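Local coordinates for Thg1-like uncharacterized protein (Bacillus thuringiensis, PDB 4KGM) that probably adds nucleotides to the 5' end of tRNA in the reverse, 3'-to-5' direction, using a polymerase palm-like catalytic domain that binds ATP and magnesium, at residues 15-20 with 95-100; 24-29 with 141-146; 54-59 with 109-114; 66-71 with 80-85. All coordinates share one frame; numbering follows the deposited sequence.

Contact 1. Residues 15-20 with 95-100; sequences YRIKLP and NNLQKI. With PO4 (phosphate ion), chain J.
Lys18 and Asn96 form a single backbone bridge where the loop 15-20 passes the start of helix 97-119. Beside it Leu19 N donates to Asn95 O (2.8 Å), and Leu97 N donates to Ile17 O at an N-H...O angle of 169°. Asn96 is the N-cap: its CG is anti to the backbone N (chi1 -177°), and OD1 accepts from Lys99 N at 3.0 Å. The amide of Asn95 turns back on the loop, ND2 reaching Leu19 O from above the carbonyl plane at 3.2 Å. Gln98 NE2 likewise meets Tyr15 O from above the tyrosine carbonyl plane (2.9 Å), while Gln98 OE1 accepts from the backbone of Ala132 of the second subunit. Ile17 and Leu97 lie side by side, Ile17 CG2 against Leu97 CD2 at 3.9 Å, and Leu19 crosses Leu97 at about a right angle. Over the centre of one face of the Arg16 guanidinium sits Asn96 ND2, the two planes 81° apart. Arg16 NH2 and Lys99 NZ, 6.1 Å apart, both bind a phosphate ion, probably from the crystallisation liquor, which Arg131 of the second subunit also holds. The bound anion probably offsets the repulsion between these like charges.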
# COMPACT_ATOMS: atom_id res chain seq x y z
N TYR A 15 2.68 6.33 -3.34
CA TYR A 15 1.31 5.85 -3.44
C TYR A 15 0.95 5.42 -4.86
O TYR A 15 -0.22 5.37 -5.23
CB TYR A 15 0.33 6.88 -2.87
CG TYR A 15 0.58 7.12 -1.40
CD1 TYR A 15 0.09 6.24 -0.45
CD2 TYR A 15 1.36 8.19 -0.98
CE1 TYR A 15 0.34 6.44 0.90
CE2 TYR A 15 1.61 8.40 0.36
CZ TYR A 15 1.10 7.52 1.30
OH TYR A 15 1.35 7.72 2.63
N ARG A 16 1.98 5.11 -5.64
CA ARG A 16 1.78 4.51 -6.95
C ARG A 16 1.56 3.01 -6.75
O ARG A 16 2.43 2.19 -7.02
CB ARG A 16 2.99 4.75 -7.85
CG ARG A 16 2.76 4.36 -9.30
CD ARG A 16 3.92 4.75 -10.18
NE ARG A 16 3.62 4.51 -11.59
CZ ARG A 16 2.97 5.36 -12.37
NH1 ARG A 16 2.55 6.52 -11.89
NH2 ARG A 16 2.73 5.06 -13.64
N ILE A 17 0.37 2.67 -6.28
CA ILE A 17 0.04 1.30 -5.94
C ILE A 17 -0.40 0.52 -7.17
O ILE A 17 -1.15 1.03 -8.00
CB ILE A 17 -1.06 1.26 -4.86
CG1 ILE A 17 -0.62 2.09 -3.65
CG2 ILE A 17 -1.37 -0.17 -4.45
CD1 ILE A 17 -1.65 2.20 -2.56
N LYS A 18 0.10 -0.70 -7.30
CA LYS A 18 -0.30 -1.58 -8.39
C LYS A 18 -0.84 -2.90 -7.88
O LYS A 18 -0.29 -3.50 -6.95
CB LYS A 18 0.87 -1.83 -9.35
CG LYS A 18 1.21 -0.64 -10.24
CD LYS A 18 2.24 -1.01 -11.29
CE LYS A 18 2.44 0.10 -12.30
NZ LYS A 18 3.47 -0.24 -13.31
N LEU A 19 -1.94 -3.35 -8.48
CA LEU A 19 -2.50 -4.65 -8.15
C LEU A 19 -1.67 -5.74 -8.81
O LEU A 19 -1.21 -5.58 -9.94
CB LEU A 19 -3.95 -4.74 -8.65
CG LEU A 19 -4.97 -3.78 -8.04
CD1 LEU A 19 -6.26 -3.80 -8.84
CD2 LEU A 19 -5.24 -4.14 -6.59
N PRO A 20 -1.46 -6.86 -8.10
CA PRO A 20 -0.77 -8.01 -8.70
C PRO A 20 -1.53 -8.49 -9.93
O PRO A 20 -2.76 -8.52 -9.91
CB PRO A 20 -0.80 -9.07 -7.58
CG PRO A 20 -1.84 -8.60 -6.61
CD PRO A 20 -1.81 -7.10 -6.69
N ASN A 95 -2.61 -2.13 -14.17
CA ASN A 95 -3.13 -2.42 -12.83
C ASN A 95 -2.81 -1.35 -11.78
O ASN A 95 -2.73 -1.65 -10.59
CB ASN A 95 -2.71 -3.81 -12.35
CG ASN A 95 -3.79 -4.85 -12.56
OD1 ASN A 95 -4.75 -4.63 -13.30
ND2 ASN A 95 -3.64 -6.00 -11.91
N ASN A 96 -2.63 -0.11 -12.23
CA ASN A 96 -2.47 1.03 -11.33
C ASN A 96 -3.76 1.27 -10.53
O ASN A 96 -4.80 1.59 -11.11
CB ASN A 96 -2.10 2.28 -12.14
CG ASN A 96 -1.84 3.49 -11.27
OD1 ASN A 96 -2.70 3.94 -10.51
ND2 ASN A 96 -0.64 4.05 -11.38
N LEU A 97 -3.67 1.14 -9.21
CA LEU A 97 -4.85 1.22 -8.35
C LEU A 97 -5.62 2.54 -8.48
O LEU A 97 -6.80 2.53 -8.82
CB LEU A 97 -4.46 0.99 -6.88
CG LEU A 97 -5.61 0.96 -5.87
CD1 LEU A 97 -6.48 -0.28 -6.05
CD2 LEU A 97 -5.09 1.05 -4.45
N GLN A 98 -4.95 3.66 -8.23
CA GLN A 98 -5.61 4.97 -8.24
C GLN A 98 -6.16 5.35 -9.60
O GLN A 98 -7.13 6.09 -9.70
CB GLN A 98 -4.67 6.06 -7.73
CG GLN A 98 -4.35 5.97 -6.25
CD GLN A 98 -3.72 7.24 -5.72
OE1 GLN A 98 -4.40 8.26 -5.56
NE2 GLN A 98 -2.43 7.19 -5.44
N LYS A 99 -5.53 4.85 -10.66
CA LYS A 99 -5.96 5.18 -12.01
C LYS A 99 -7.19 4.36 -12.41
O LYS A 99 -8.12 4.88 -13.02
CB LYS A 99 -4.82 4.99 -13.01
CG LYS A 99 -4.73 6.10 -14.05
CD LYS A 99 -3.46 5.98 -14.88
CE LYS A 99 -3.36 7.12 -15.88
NZ LYS A 99 -2.13 7.02 -16.70
N ILE A 100 -7.19 3.08 -12.06
CA ILE A 100 -8.32 2.21 -12.36
C ILE A 100 -9.58 2.70 -11.65
O ILE A 100 -10.65 2.76 -12.26
CB ILE A 100 -8.04 0.75 -11.95
CG1 ILE A 100 -6.99 0.13 -12.88
CG2 ILE A 100 -9.31 -0.08 -11.98
CD1 ILE A 100 -6.63 -1.30 -12.51
P PO4 J . 1.32 8.17 -15.36
O1 PO4 J . 2.12 8.46 -16.62
O2 PO4 J . 1.94 8.92 -14.20
O3 PO4 J . -0.11 8.62 -15.56
O4 PO4 J . 1.34 6.69 -15.08
O HOH W 1 -1.15 5.88 -8.56
O HOH W 2 -2.29 3.64 -7.57
O HOH W 3 -4.68 -8.55 -11.64

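Contact 2. Residues 24-29 with 141-146; sequences PVIVRI and ANYFIW
Ile26 lays its CG2 methyl over one face of the Tyr143 ring, a CH-pi contact 3.9 Å from the ring centroid. The contact joins strand 25-31 of the antiparallel sheet in the palm-like domain to helix 140-160, which packs against the sheet; the short strand and helix segments run nearly parallel, 19° apart, with their axes separated by 11.1 Å. Tyr143 CG stands anti to the backbone N (chi1 171°), out from the helix, and the ring lies against Ile26. The other branch of Ile26 goes to the neighbouring aromatic residue, CD1 lying 4.0 Å from Phe144 CZ. Within the helix these two rings also meet, Tyr143 CD2 sitting over the centre of one Phe144 face. Two residues on from Ile26, Arg28 comes to the edge of the tyrosine, its guanidinium and the ring nearly coplanar. The stronger polar partner of the phenol oxygen is Ser78 OG, and that of Arg28 is Glu12 of the second subunit, met by NH2 in a salt bridge across the subunit interface. The guanidinium uses its other terminal nitrogen for the phenol: Arg28 NH1 donates to Tyr143 OH at 3.2 Å, with the oxygen only 3° out of the guanidinium plane.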
# COMPACT_ATOMS: atom_id res chain seq x y z
N PRO A 24 -8.22 -12.10 -11.08
CA PRO A 24 -9.47 -11.34 -11.21
C PRO A 24 -9.44 -9.99 -10.49
O PRO A 24 -9.02 -9.90 -9.34
CB PRO A 24 -10.50 -12.25 -10.54
CG PRO A 24 -9.97 -13.62 -10.75
CD PRO A 24 -8.47 -13.49 -10.68
N VAL A 25 -9.89 -8.95 -11.19
CA VAL A 25 -10.00 -7.61 -10.61
C VAL A 25 -11.47 -7.18 -10.55
O VAL A 25 -12.21 -7.32 -11.52
CB VAL A 25 -9.19 -6.57 -11.42
CG1 VAL A 25 -9.57 -5.16 -11.00
CG2 VAL A 25 -7.70 -6.80 -11.24
N ILE A 26 -11.88 -6.66 -9.40
CA ILE A 26 -13.23 -6.14 -9.23
C ILE A 26 -13.21 -4.64 -8.98
O ILE A 26 -12.48 -4.15 -8.11
CB ILE A 26 -13.95 -6.83 -8.06
CG1 ILE A 26 -14.18 -8.31 -8.37
CG2 ILE A 26 -15.28 -6.15 -7.77
CD1 ILE A 26 -15.14 -8.55 -9.51
N VAL A 27 -14.00 -3.90 -9.75
CA VAL A 27 -14.16 -2.47 -9.55
C VAL A 27 -15.61 -2.14 -9.19
O VAL A 27 -16.53 -2.49 -9.92
CB VAL A 27 -13.79 -1.68 -10.81
CG1 VAL A 27 -14.01 -0.19 -10.59
CG2 VAL A 27 -12.35 -1.96 -11.21
N ARG A 28 -15.81 -1.48 -8.05
CA ARG A 28 -17.14 -1.04 -7.67
C ARG A 28 -17.27 0.49 -7.69
O ARG A 28 -16.43 1.20 -7.14
CB ARG A 28 -17.58 -1.61 -6.32
CG ARG A 28 -19.06 -1.33 -6.01
CD ARG A 28 -19.61 -2.18 -4.87
NE ARG A 28 -19.06 -1.81 -3.56
CZ ARG A 28 -18.25 -2.57 -2.84
NH1 ARG A 28 -17.89 -3.76 -3.29
NH2 ARG A 28 -17.80 -2.14 -1.67
N ILE A 29 -18.32 0.97 -8.32
CA ILE A 29 -18.61 2.39 -8.39
C ILE A 29 -19.93 2.65 -7.69
O ILE A 29 -20.92 2.02 -7.98
CB ILE A 29 -18.67 2.85 -9.86
CG1 ILE A 29 -17.29 2.81 -10.49
CG2 ILE A 29 -19.23 4.26 -9.98
CD1 ILE A 29 -17.30 2.53 -11.96
N ALA A 141 -17.50 -15.59 -8.05
CA ALA A 141 -18.92 -15.91 -8.00
C ALA A 141 -19.49 -15.49 -6.65
O ALA A 141 -20.53 -14.85 -6.58
CB ALA A 141 -19.15 -17.39 -8.23
N ASN A 142 -18.77 -15.83 -5.59
CA ASN A 142 -19.16 -15.45 -4.24
C ASN A 142 -19.27 -13.94 -4.04
O ASN A 142 -20.01 -13.48 -3.17
CB ASN A 142 -18.20 -16.05 -3.21
CG ASN A 142 -18.39 -17.55 -3.03
OD1 ASN A 142 -17.49 -18.33 -3.34
ND2 ASN A 142 -19.55 -17.95 -2.53
N TYR A 143 -18.54 -13.17 -4.85
CA TYR A 143 -18.63 -11.72 -4.77
C TYR A 143 -19.99 -11.22 -5.26
O TYR A 143 -20.64 -10.42 -4.58
CB TYR A 143 -17.52 -11.03 -5.58
CG TYR A 143 -17.72 -9.54 -5.68
CD1 TYR A 143 -17.37 -8.70 -4.63
CD2 TYR A 143 -18.28 -8.96 -6.82
CE1 TYR A 143 -17.57 -7.33 -4.71
CE2 TYR A 143 -18.48 -7.60 -6.91
CZ TYR A 143 -18.12 -6.79 -5.85
OH TYR A 143 -18.32 -5.43 -5.94
N PHE A 144 -20.39 -11.67 -6.44
CA PHE A 144 -21.66 -11.26 -7.02
C PHE A 144 -22.85 -11.84 -6.25
O PHE A 144 -23.90 -11.21 -6.15
CB PHE A 144 -21.72 -11.64 -8.50
CG PHE A 144 -20.69 -10.94 -9.34
CD1 PHE A 144 -20.88 -9.62 -9.74
CD2 PHE A 144 -19.54 -11.60 -9.74
CE1 PHE A 144 -19.93 -8.97 -10.51
CE2 PHE A 144 -18.59 -10.95 -10.51
CZ PHE A 144 -18.78 -9.64 -10.90
N ILE A 145 -22.67 -13.04 -5.71
CA ILE A 145 -23.66 -13.63 -4.82
C ILE A 145 -23.84 -12.74 -3.60
O ILE A 145 -24.96 -12.52 -3.13
CB ILE A 145 -23.24 -15.05 -4.36
CG1 ILE A 145 -23.27 -16.02 -5.54
CG2 ILE A 145 -24.16 -15.55 -3.26
CD1 ILE A 145 -22.69 -17.38 -5.23
N TRP A 146 -22.73 -12.21 -3.10
CA TRP A 146 -22.75 -11.29 -1.97
C TRP A 146 -23.45 -9.99 -2.35
O TRP A 146 -24.12 -9.37 -1.53
CB TRP A 146 -21.33 -11.02 -1.50
CG TRP A 146 -21.21 -10.00 -0.41
CD1 TRP A 146 -21.88 -9.99 0.78
CD2 TRP A 146 -20.34 -8.86 -0.40
NE1 TRP A 146 -21.49 -8.90 1.52
CE2 TRP A 146 -20.55 -8.19 0.82
CE3 TRP A 146 -19.42 -8.33 -1.31
CZ2 TRP A 146 -19.87 -7.02 1.16
CZ3 TRP A 146 -18.74 -7.17 -0.97
CH2 TRP A 146 -18.97 -6.53 0.26

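Contact 3. Residues 54-59 with 109-114; sequences WETCKY and TAKFNE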
# COMPACT_ATOMS: atom_id res chain seq x y z
N TRP A 54 -27.87 1.55 -16.70
CA TRP A 54 -27.65 0.48 -17.66
C TRP A 54 -26.86 0.96 -18.87
O TRP A 54 -26.02 0.23 -19.40
CB TRP A 54 -28.99 -0.12 -18.10
CG TRP A 54 -29.79 -0.70 -16.97
CD1 TRP A 54 -29.34 -0.96 -15.70
CD2 TRP A 54 -31.17 -1.07 -16.99
NE1 TRP A 54 -30.36 -1.47 -14.94
CE2 TRP A 54 -31.49 -1.55 -15.71
CE3 TRP A 54 -32.16 -1.05 -17.98
CZ2 TRP A 54 -32.77 -2.01 -15.38
CZ3 TRP A 54 -33.43 -1.51 -17.65
CH2 TRP A 54 -33.72 -1.98 -16.36
N GLU A 55 -27.11 2.20 -19.29
CA GLU A 55 -26.35 2.80 -20.37
C GLU A 55 -24.94 3.13 -19.89
O GLU A 55 -23.99 3.09 -20.66
CB GLU A 55 -27.05 4.06 -20.89
CG GLU A 55 -28.30 3.77 -21.70
CD GLU A 55 -28.01 2.91 -22.92
OE1 GLU A 55 -27.21 3.34 -23.78
OE2 GLU A 55 -28.58 1.80 -23.01
N THR A 56 -24.83 3.47 -18.61
CA THR A 56 -23.54 3.72 -18.00
C THR A 56 -22.74 2.42 -17.94
O THR A 56 -21.55 2.39 -18.28
CB THR A 56 -23.69 4.30 -16.58
OG1 THR A 56 -24.38 5.55 -16.65
CG2 THR A 56 -22.33 4.51 -15.94
N CYS A 57 -23.41 1.35 -17.53
CA CYS A 57 -22.79 0.03 -17.45
C CYS A 57 -22.25 -0.44 -18.79
O CYS A 57 -21.20 -1.09 -18.85
CB CYS A 57 -23.79 -0.99 -16.91
SG CYS A 57 -24.16 -0.83 -15.16
N LYS A 58 -22.96 -0.13 -19.87
CA LYS A 58 -22.50 -0.48 -21.21
C LYS A 58 -21.25 0.32 -21.54
O LYS A 58 -20.25 -0.24 -22.00
CB LYS A 58 -23.59 -0.19 -22.24
CG LYS A 58 -24.83 -1.06 -22.12
CD LYS A 58 -25.83 -0.72 -23.22
CE LYS A 58 -27.06 -1.61 -23.16
NZ LYS A 58 -28.00 -1.33 -24.29
N TYR A 59 -21.32 1.62 -21.30
CA TYR A 59 -20.22 2.54 -21.59
C TYR A 59 -18.94 2.13 -20.87
O TYR A 59 -17.84 2.27 -21.41
CB TYR A 59 -20.62 3.96 -21.18
CG TYR A 59 -19.60 5.03 -21.49
CD1 TYR A 59 -19.34 5.41 -22.80
CD2 TYR A 59 -18.91 5.67 -20.47
CE1 TYR A 59 -18.42 6.40 -23.08
CE2 TYR A 59 -17.98 6.66 -20.75
CZ TYR A 59 -17.74 7.02 -22.05
OH TYR A 59 -16.81 8.00 -22.33
N THR A 109 -19.30 8.81 -14.28
CA THR A 109 -19.80 10.17 -14.09
C THR A 109 -20.18 10.83 -15.42
O THR A 109 -21.24 11.46 -15.53
CB THR A 109 -18.77 11.04 -13.37
OG1 THR A 109 -18.48 10.49 -12.08
CG2 THR A 109 -19.28 12.46 -13.19
N ALA A 110 -19.32 10.68 -16.42
CA ALA A 110 -19.52 11.32 -17.71
C ALA A 110 -20.78 10.83 -18.42
O ALA A 110 -21.63 11.62 -18.83
CB ALA A 110 -18.30 11.13 -18.61
N LYS A 111 -20.90 9.51 -18.56
CA LYS A 111 -22.03 8.91 -19.26
C LYS A 111 -23.35 9.13 -18.52
O LYS A 111 -24.35 9.51 -19.13
CB LYS A 111 -21.79 7.42 -19.50
CG LYS A 111 -22.94 6.68 -20.17
CD LYS A 111 -23.38 7.36 -21.47
CE LYS A 111 -22.26 7.40 -22.50
NZ LYS A 111 -22.65 8.16 -23.72
N PHE A 112 -23.33 8.91 -17.21
CA PHE A 112 -24.54 9.01 -16.39
C PHE A 112 -25.14 10.41 -16.45
O PHE A 112 -26.33 10.57 -16.72
CB PHE A 112 -24.24 8.62 -14.94
CG PHE A 112 -25.46 8.49 -14.09
CD1 PHE A 112 -26.15 7.29 -14.02
CD2 PHE A 112 -25.92 9.56 -13.34
CE1 PHE A 112 -27.28 7.17 -13.23
CE2 PHE A 112 -27.05 9.44 -12.54
CZ PHE A 112 -27.72 8.24 -12.49
N ASN A 113 -24.31 11.42 -16.19
CA ASN A 113 -24.76 12.81 -16.24
C ASN A 113 -25.31 13.18 -17.62
O ASN A 113 -26.32 13.88 -17.72
CB ASN A 113 -23.64 13.76 -15.83
CG ASN A 113 -23.52 13.90 -14.32
OD1 ASN A 113 -24.52 14.06 -13.62
ND2 ASN A 113 -22.29 13.85 -13.82
N GLU A 114 -24.63 12.72 -18.67
CA GLU A 114 -25.06 13.00 -20.04
C GLU A 114 -26.47 12.48 -20.32
O GLU A 114 -27.33 13.22 -20.79
CB GLU A 114 -24.08 12.40 -21.05
CG GLU A 114 -24.61 12.40 -22.48
CD GLU A 114 -23.68 11.69 -23.45
OE1 GLU A 114 -22.85 12.37 -24.08
OE2 GLU A 114 -23.80 10.46 -23.59
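Two helices of the palm-like domain, 47-63 and 97-119, pack here through Thr56 and Tyr59 on the first and Lys111 and Phe112 on the second. The segment axes approach to 8.7 Å and run roughly antiparallel, at 148°, with Thr56 and Lys111 nearest in the backbone. Lys111 makes the largest single contribution. Lys111 CB lies 3.5 Å from Tyr59 CD2. Its CG is anti to the backbone N (chi1 177°) and rests against both Thr56 CA and Tyr59 CB, each 3.7 Å from it. The chain then bends twice, at chi2 and chi3, and folds over the tyrosine ring. Lys111 CE stands over the face but shifted toward the rim, near CD1, in a CH-pi contact 3.9 Å from the ring centroid. It is therefore the aliphatic part of the lysine that covers the aromatic ring, while the ammonium passes on to Glu114 one turn along its own helix. That salt bridge is short, 2.6 Å between Lys111 NZ and Glu114 OE2, met on the syn side; the other carboxylate oxygen, OE1, pairs with Arg117 of the second subunit.

In the fold, both helices pack against the antiparallel sheet, Thr56 also touching Ile77 on strand 76-81. Thr56 OG1 bonds back to Ala52 O in its own helix and also approaches Phe112, 3.5 Å from Phe112 CB and near the plane of the ring at its edge. The Phe112 ring also meets Phe53 and, edge-to-face, Phe128, and its side chain lies about 9 Å from the bound ATP.

Contact 4. Residues 66-71 with 80-85; sequences GAKLVY and LITNYD
Lys68 reaches across to the segment 80-85 along most of its length. Its CB lies 3.8 Å from Leu80 O, the same oxygen that accepts from Lys68 N at 2.9 Å. CG, anti to the carbonyl carbon (chi1 -67°), comes 3.4 Å from Thr82 OG1, and the two side chains cross at about a right angle. After a bend at chi2 the chain runs past the threonine, CD being 4.0 Å from OG1 and CE touching both Thr82 OG1 and Asp85 OD1. A second bend, at chi4, places NZ. There the lysine and Asp85 meet tip to tip: NZ to OD1 is a salt bridge of 3.2 Å, weak as a hydrogen bond, and NZ also gives a weak bond back to Gly66 O.

Strands 67-73 and 76-81 form a beta hairpin of the central sheet, and its register slips by one residue at a beta bulge between the non-hydrogen-bonded pair Ala67 and Ile81 and the hydrogen-bonded pair Leu69 and Leu80. Leu80 N donates to Leu69 O at 2.8 Å, and Thr82 N to Gly66 O with an N-H...O angle of 166°. Gly66 has a phi of 89°; a CB there would press on the preceding carbonyl, reason enough for glycine, and run into Thr82 O. On the face carrying Leu69 and Leu80, Phe144 and Phe236 of two helices cover both leucines. Thr82 OG1 also steadies Asp85, donating to OD2 on the syn side.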
# COMPACT_ATOMS: atom_id res chain seq x y z
N GLY A 66 -10.23 -5.73 -20.60
CA GLY A 66 -10.40 -6.95 -19.84
C GLY A 66 -11.75 -7.10 -19.16
O GLY A 66 -11.97 -8.06 -18.42
N ALA A 67 -12.65 -6.16 -19.41
CA ALA A 67 -13.98 -6.20 -18.81
C ALA A 67 -14.79 -7.40 -19.31
O ALA A 67 -14.95 -7.60 -20.51
CB ALA A 67 -14.73 -4.91 -19.07
N LYS A 68 -15.29 -8.20 -18.37
CA LYS A 68 -16.02 -9.41 -18.70
C LYS A 68 -17.49 -9.33 -18.31
O LYS A 68 -18.36 -9.82 -19.04
CB LYS A 68 -15.37 -10.62 -18.03
CG LYS A 68 -13.98 -10.94 -18.55
CD LYS A 68 -14.03 -11.43 -19.99
CE LYS A 68 -12.64 -11.60 -20.57
NZ LYS A 68 -11.95 -10.30 -20.76
N LEU A 69 -17.77 -8.72 -17.17
CA LEU A 69 -19.13 -8.64 -16.67
C LEU A 69 -19.34 -7.40 -15.81
O LEU A 69 -18.46 -7.00 -15.05
CB LEU A 69 -19.49 -9.91 -15.89
CG LEU A 69 -20.93 -10.09 -15.41
CD1 LEU A 69 -21.33 -11.56 -15.49
CD2 LEU A 69 -21.12 -9.58 -13.99
N VAL A 70 -20.52 -6.80 -15.94
CA VAL A 70 -20.91 -5.68 -15.09
C VAL A 70 -22.21 -6.02 -14.38
O VAL A 70 -23.11 -6.60 -14.97
CB VAL A 70 -21.11 -4.39 -15.91
CG1 VAL A 70 -21.37 -3.22 -14.99
CG2 VAL A 70 -19.89 -4.13 -16.79
N TYR A 71 -22.30 -5.66 -13.10
CA TYR A 71 -23.52 -5.90 -12.33
C TYR A 71 -24.06 -4.61 -11.72
O TYR A 71 -23.34 -3.91 -11.01
CB TYR A 71 -23.26 -6.94 -11.23
CG TYR A 71 -24.43 -7.10 -10.28
CD1 TYR A 71 -25.54 -7.85 -10.65
CD2 TYR A 71 -24.41 -6.52 -9.02
CE1 TYR A 71 -26.61 -8.00 -9.78
CE2 TYR A 71 -25.47 -6.67 -8.15
CZ TYR A 71 -26.57 -7.42 -8.54
OH TYR A 71 -27.63 -7.57 -7.68
N LEU A 80 -16.31 -6.81 -13.28
CA LEU A 80 -15.32 -7.88 -13.23
C LEU A 80 -14.31 -7.73 -14.36
O LEU A 80 -14.67 -7.77 -15.54
CB LEU A 80 -15.99 -9.25 -13.32
CG LEU A 80 -15.05 -10.42 -13.62
CD1 LEU A 80 -14.03 -10.62 -12.50
CD2 LEU A 80 -15.82 -11.70 -13.86
N ILE A 81 -13.04 -7.56 -14.00
CA ILE A 81 -11.97 -7.44 -14.98
C ILE A 81 -10.99 -8.60 -14.86
O ILE A 81 -10.53 -8.91 -13.76
CB ILE A 81 -11.20 -6.12 -14.80
CG1 ILE A 81 -12.17 -4.94 -14.65
CG2 ILE A 81 -10.26 -5.89 -15.97
CD1 ILE A 81 -11.48 -3.63 -14.37
N THR A 82 -10.69 -9.24 -15.98
CA THR A 82 -9.69 -10.29 -16.01
C THR A 82 -8.56 -9.89 -16.95
O THR A 82 -8.79 -9.26 -17.98
CB THR A 82 -10.28 -11.64 -16.47
OG1 THR A 82 -10.72 -11.54 -17.83
CG2 THR A 82 -11.45 -12.05 -15.59
N ASN A 83 -7.33 -10.27 -16.59
CA ASN A 83 -6.16 -9.90 -17.38
C ASN A 83 -5.25 -11.09 -17.66
O ASN A 83 -4.04 -10.93 -17.82
CB ASN A 83 -5.37 -8.80 -16.67
CG ASN A 83 -5.00 -9.18 -15.25
OD1 ASN A 83 -5.25 -10.31 -14.81
ND2 ASN A 83 -4.41 -8.24 -14.52
N TYR A 84 -5.84 -12.28 -17.72
CA TYR A 84 -5.06 -13.50 -17.93
C TYR A 84 -5.67 -14.39 -19.01
O TYR A 84 -5.51 -15.61 -18.98
CB TYR A 84 -4.93 -14.27 -16.62
CG TYR A 84 -6.23 -14.45 -15.87
CD1 TYR A 84 -6.63 -13.53 -14.91
CD2 TYR A 84 -7.06 -15.53 -16.13
CE1 TYR A 84 -7.82 -13.69 -14.22
CE2 TYR A 84 -8.26 -15.70 -15.45
CZ TYR A 84 -8.63 -14.77 -14.49
OH TYR A 84 -9.82 -14.93 -13.81
N ASP A 85 -6.36 -13.77 -19.96
CA ASP A 85 -6.98 -14.49 -21.07
C ASP A 85 -5.92 -15.25 -21.86
O ASP A 85 -6.07 -16.44 -22.14
CB ASP A 85 -7.72 -13.52 -21.99
CG ASP A 85 -8.76 -12.68 -21.24
OD1 ASP A 85 -9.76 -12.29 -21.87
OD2 ASP A 85 -8.56 -12.42 -20.04

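Overall arrangement
Contacts 2 and 4 share the sheet, their centres 10 Å apart: strands 25-31 and 76-81 are neighbours, and Val25 O lies 2.6 Å from Ile81 N, a probable hydrogen bond. Contact 1 touches both, through Ile100 CG2 on Val27 CG2 (3.7 Å) and Asn95 against Asn83. Contact 3 uses the same helix, 97-119, as contact 1, but their nearest atoms are about 11 Å apart; it meets contact 4 where Cys57 SG lies 3.7 Å from Val70 CG1. Strand 25-31 runs on from contact 2 to Asp30, which with Asp75 binds magnesium beside the ATP; the Arg28 side chain is about 7 Å from a magnesium ion. Contacts 1, 2 and 3 all touch the second subunit.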